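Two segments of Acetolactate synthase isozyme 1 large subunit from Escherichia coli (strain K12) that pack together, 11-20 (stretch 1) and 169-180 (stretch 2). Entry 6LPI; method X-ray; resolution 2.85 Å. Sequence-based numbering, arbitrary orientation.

Stretch 1 11-20: KRFTGAEFIV
Stretch 2, residues 169-180: DIPKDVQTAVFE

Two short strands, 12-14 and 178-180, run antiparallel at 152° with axes 4.8 Å apart; helix 15-20 follows the first strand directly, and helix 172-175 precedes the second by two residues. The register pairs Arg 12 with Glu 180, Phe 13 with Phe 179 and Thr 14 with Val 178. Phe 13 and Phe 179 form the hydrogen-bonded pair, Phe 13 N to Phe 179 O at 3.0 Å and Phe 179 N to Phe 13 O at 2.9 Å. The flanking pairs are non-hydrogen-bonded, with CA atoms 4.4 Å apart for Arg 12 and Glu 180 and 4.1 Å for Thr 14 and Val 178.

Beyond the strands, backbone hydrogen bonds continue into the helix start. Gly 15 N donates to Ala 177 O at 3.1 Å and Ala 16 N to Gln 175 O at 2.8 Å; amides of a helix's first turn lack partners within their own helix, so stretch 2 carbonyls can take them. Gly 15, at phi/psi -48/-45, allows this closeness: an ideal CB on Gly 15 would lie 2.3 Å from Val 174 O, a clash.

Thr 14 joins strand to helix. Its p rotamer (chi1 61°) places Thr 14 OG1 to accept a weak capping bond from Glu 17 N at 3.4 Å. Glu 17 (m, t, chi3 -21°) answers with OE1, which accepts from Thr 14 N at 3.3 Å, so two backbone-to-side-chain hydrogen bonds join the residues, the one from Glu 17 N capping the helix. Across the stretches, Thr 14 CA approaches Ala 177 O at 3.0 Å in a CA-H...O contact.

Gln 175 (m, t, chi3 30°) folds back within its stretch, Gln 175 NE2 donating to Ile 170 O at 2.7 Å, while its backbone carbonyl serves Ala 16.

One sheet face carries Arg 12, Thr 14, Val 178 and Glu 180. Arg 12 extends through t, t and an off-well chi3 of 140°, bringing Arg 12 NE within 3.4 Å of Val 178 CG2; Val 178 is p at 47°. Glu 180, with chi1 off-well at -134° and chi2 t, meets Arg 12 through aliphatic carbons, Glu 180 CG to Arg 12 CB at 3.9 Å.

The other face carries Phe 13 (m, chi2 -104°) and Phe 179. Phe 179 adopts p, chi1 79° and chi2 134°, and its ring edge points to the face of Phe 18 (t, chi2 84°), centroids 5.7 Å apart and planes at 75°. Separately, where helix 15-20 meets strand 169-171, Ile 19 and Ile 170, both m, t, meet CD1 to CD1 at 3.5 Å.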

# COMPACT_ATOMS: atom_id res chain seq x y z
N LYS B 11 35.73 13.46 -8.19
CA LYS B 11 34.66 13.80 -7.24
C LYS B 11 34.73 12.96 -5.95
O LYS B 11 34.43 11.76 -5.93
CB LYS B 11 33.28 13.68 -7.90
N ARG B 12 35.25 13.61 -4.91
CA ARG B 12 35.46 13.06 -3.57
C ARG B 12 34.36 13.55 -2.62
O ARG B 12 34.01 14.74 -2.64
CB ARG B 12 36.83 13.48 -3.08
CG ARG B 12 37.33 12.85 -1.82
CD ARG B 12 38.82 13.07 -1.69
NE ARG B 12 39.17 13.38 -0.31
CZ ARG B 12 40.19 12.85 0.34
NH1 ARG B 12 40.98 11.97 -0.26
NH2 ARG B 12 40.43 13.18 1.60
N PHE B 13 33.80 12.66 -1.80
CA PHE B 13 32.70 13.06 -0.92
C PHE B 13 32.89 12.53 0.50
O PHE B 13 33.59 11.53 0.73
CB PHE B 13 31.33 12.57 -1.45
CG PHE B 13 31.04 12.94 -2.88
CD1 PHE B 13 30.17 13.97 -3.17
CD2 PHE B 13 31.62 12.24 -3.93
CE1 PHE B 13 29.89 14.32 -4.49
CE2 PHE B 13 31.36 12.58 -5.24
CZ PHE B 13 30.49 13.62 -5.53
N THR B 14 32.28 13.21 1.47
CA THR B 14 31.93 12.51 2.70
C THR B 14 30.65 11.70 2.48
O THR B 14 29.82 12.03 1.64
CB THR B 14 31.73 13.47 3.87
OG1 THR B 14 30.66 14.38 3.60
CG2 THR B 14 33.01 14.24 4.12
N GLY B 15 30.50 10.62 3.25
CA GLY B 15 29.30 9.80 3.13
C GLY B 15 28.01 10.59 3.11
O GLY B 15 27.14 10.36 2.26
N ALA B 16 27.88 11.57 4.01
CA ALA B 16 26.68 12.40 4.03
C ALA B 16 26.52 13.18 2.72
O ALA B 16 25.44 13.19 2.10
CB ALA B 16 26.72 13.34 5.23
N GLU B 17 27.60 13.85 2.28
CA GLU B 17 27.54 14.57 1.01
C GLU B 17 27.24 13.63 -0.15
O GLU B 17 26.54 14.03 -1.09
CB GLU B 17 28.85 15.33 0.76
CG GLU B 17 29.18 16.35 1.83
CD GLU B 17 30.55 16.97 1.68
OE1 GLU B 17 31.39 16.35 1.00
OE2 GLU B 17 30.78 18.09 2.22
N PHE B 18 27.72 12.39 -0.11
CA PHE B 18 27.37 11.48 -1.19
C PHE B 18 25.90 11.12 -1.16
O PHE B 18 25.27 10.97 -2.21
CB PHE B 18 28.18 10.19 -1.15
CG PHE B 18 27.73 9.21 -2.19
CD1 PHE B 18 28.22 9.29 -3.48
CD2 PHE B 18 26.79 8.25 -1.89
CE1 PHE B 18 27.79 8.40 -4.44
CE2 PHE B 18 26.35 7.38 -2.84
CZ PHE B 18 26.85 7.46 -4.12
N ILE B 19 25.34 10.93 0.03
CA ILE B 19 23.92 10.61 0.12
C ILE B 19 23.11 11.72 -0.52
O ILE B 19 22.24 11.47 -1.37
CB ILE B 19 23.51 10.38 1.58
CG1 ILE B 19 24.05 9.05 2.09
CG2 ILE B 19 22.01 10.38 1.68
CD1 ILE B 19 24.27 9.06 3.58
N VAL B 20 23.41 12.96 -0.15
CA VAL B 20 22.67 14.09 -0.71
C VAL B 20 22.87 14.18 -2.22
O VAL B 20 21.91 14.41 -2.96
CB VAL B 20 23.11 15.40 -0.02
CG1 VAL B 20 22.40 16.59 -0.66
CG2 VAL B 20 22.77 15.32 1.46
N ASP B 169 19.86 2.04 7.07
CA ASP B 169 20.42 2.49 8.33
C ASP B 169 21.91 2.80 8.13
O ASP B 169 22.69 1.93 7.74
CB ASP B 169 20.20 1.43 9.40
CG ASP B 169 20.18 1.99 10.80
OD1 ASP B 169 20.51 1.23 11.73
OD2 ASP B 169 19.82 3.16 10.98
N ILE B 170 22.32 4.03 8.42
CA ILE B 170 23.68 4.46 8.10
C ILE B 170 24.37 4.98 9.36
O ILE B 170 23.98 6.03 9.91
CB ILE B 170 23.70 5.54 7.00
CG1 ILE B 170 22.80 5.15 5.83
CG2 ILE B 170 25.10 5.73 6.46
CD1 ILE B 170 22.50 6.32 4.91
N PRO B 171 25.37 4.25 9.86
CA PRO B 171 26.09 4.71 11.04
C PRO B 171 26.74 6.07 10.82
O PRO B 171 27.25 6.39 9.74
CB PRO B 171 27.14 3.62 11.26
CG PRO B 171 26.51 2.41 10.70
CD PRO B 171 25.70 2.86 9.53
N LYS B 172 26.67 6.89 11.88
CA LYS B 172 27.21 8.24 11.84
C LYS B 172 28.66 8.27 11.39
O LYS B 172 29.09 9.21 10.72
CB LYS B 172 27.03 8.87 13.23
CG LYS B 172 27.57 10.25 13.40
CD LYS B 172 27.32 10.70 14.83
CE LYS B 172 27.89 12.09 15.06
NZ LYS B 172 27.33 12.73 16.27
N ASP B 173 29.46 7.26 11.78
CA ASP B 173 30.87 7.28 11.38
C ASP B 173 31.05 6.94 9.91
O ASP B 173 32.10 7.25 9.34
CB ASP B 173 31.73 6.37 12.26
CG ASP B 173 31.36 4.90 12.15
OD1 ASP B 173 30.16 4.57 12.04
OD2 ASP B 173 32.28 4.05 12.21
N VAL B 174 30.05 6.33 9.27
CA VAL B 174 30.08 6.19 7.83
C VAL B 174 29.72 7.50 7.14
O VAL B 174 30.31 7.86 6.12
CB VAL B 174 29.17 5.05 7.38
CG1 VAL B 174 28.99 5.09 5.87
CG2 VAL B 174 29.82 3.76 7.80
N GLN B 175 28.76 8.24 7.70
CA GLN B 175 28.37 9.53 7.14
C GLN B 175 29.51 10.55 7.16
O GLN B 175 29.59 11.40 6.26
CB GLN B 175 27.17 10.09 7.89
CG GLN B 175 26.06 9.09 8.04
CD GLN B 175 24.96 9.61 8.91
OE1 GLN B 175 24.72 10.82 8.97
NE2 GLN B 175 24.27 8.70 9.59
N THR B 176 30.39 10.51 8.17
CA THR B 176 31.42 11.53 8.29
C THR B 176 32.77 11.08 7.76
O THR B 176 33.71 11.89 7.72
CB THR B 176 31.62 11.95 9.75
OG1 THR B 176 31.80 10.79 10.56
CG2 THR B 176 30.37 12.71 10.26
N ALA B 177 32.88 9.83 7.32
CA ALA B 177 34.01 9.36 6.55
C ALA B 177 34.09 10.09 5.21
O ALA B 177 33.16 10.78 4.79
CB ALA B 177 33.89 7.85 6.35
N VAL B 178 35.22 9.94 4.54
CA VAL B 178 35.42 10.47 3.20
C VAL B 178 35.89 9.33 2.28
O VAL B 178 36.54 8.38 2.72
CB VAL B 178 36.40 11.68 3.22
CG1 VAL B 178 37.63 11.38 4.04
CG2 VAL B 178 36.76 12.13 1.81
N PHE B 179 35.49 9.39 1.01
CA PHE B 179 35.92 8.37 0.07
C PHE B 179 35.84 8.97 -1.32
O PHE B 179 35.41 10.11 -1.49
CB PHE B 179 35.10 7.07 0.23
CG PHE B 179 33.72 7.09 -0.40
CD1 PHE B 179 33.29 6.01 -1.17
CD2 PHE B 179 32.82 8.12 -0.14
CE1 PHE B 179 32.00 5.99 -1.71
CE2 PHE B 179 31.54 8.10 -0.68
CZ PHE B 179 31.13 7.05 -1.46
N GLU B 180 36.35 8.23 -2.30
CA GLU B 180 36.41 8.72 -3.68
C GLU B 180 35.60 7.83 -4.64
O GLU B 180 35.50 6.63 -4.44
CB GLU B 180 37.83 8.90 -4.09
CG GLU B 180 38.13 10.19 -4.78
CD GLU B 180 39.48 10.22 -5.35
OE1 GLU B 180 40.05 9.13 -5.50
OE2 GLU B 180 40.06 11.32 -5.34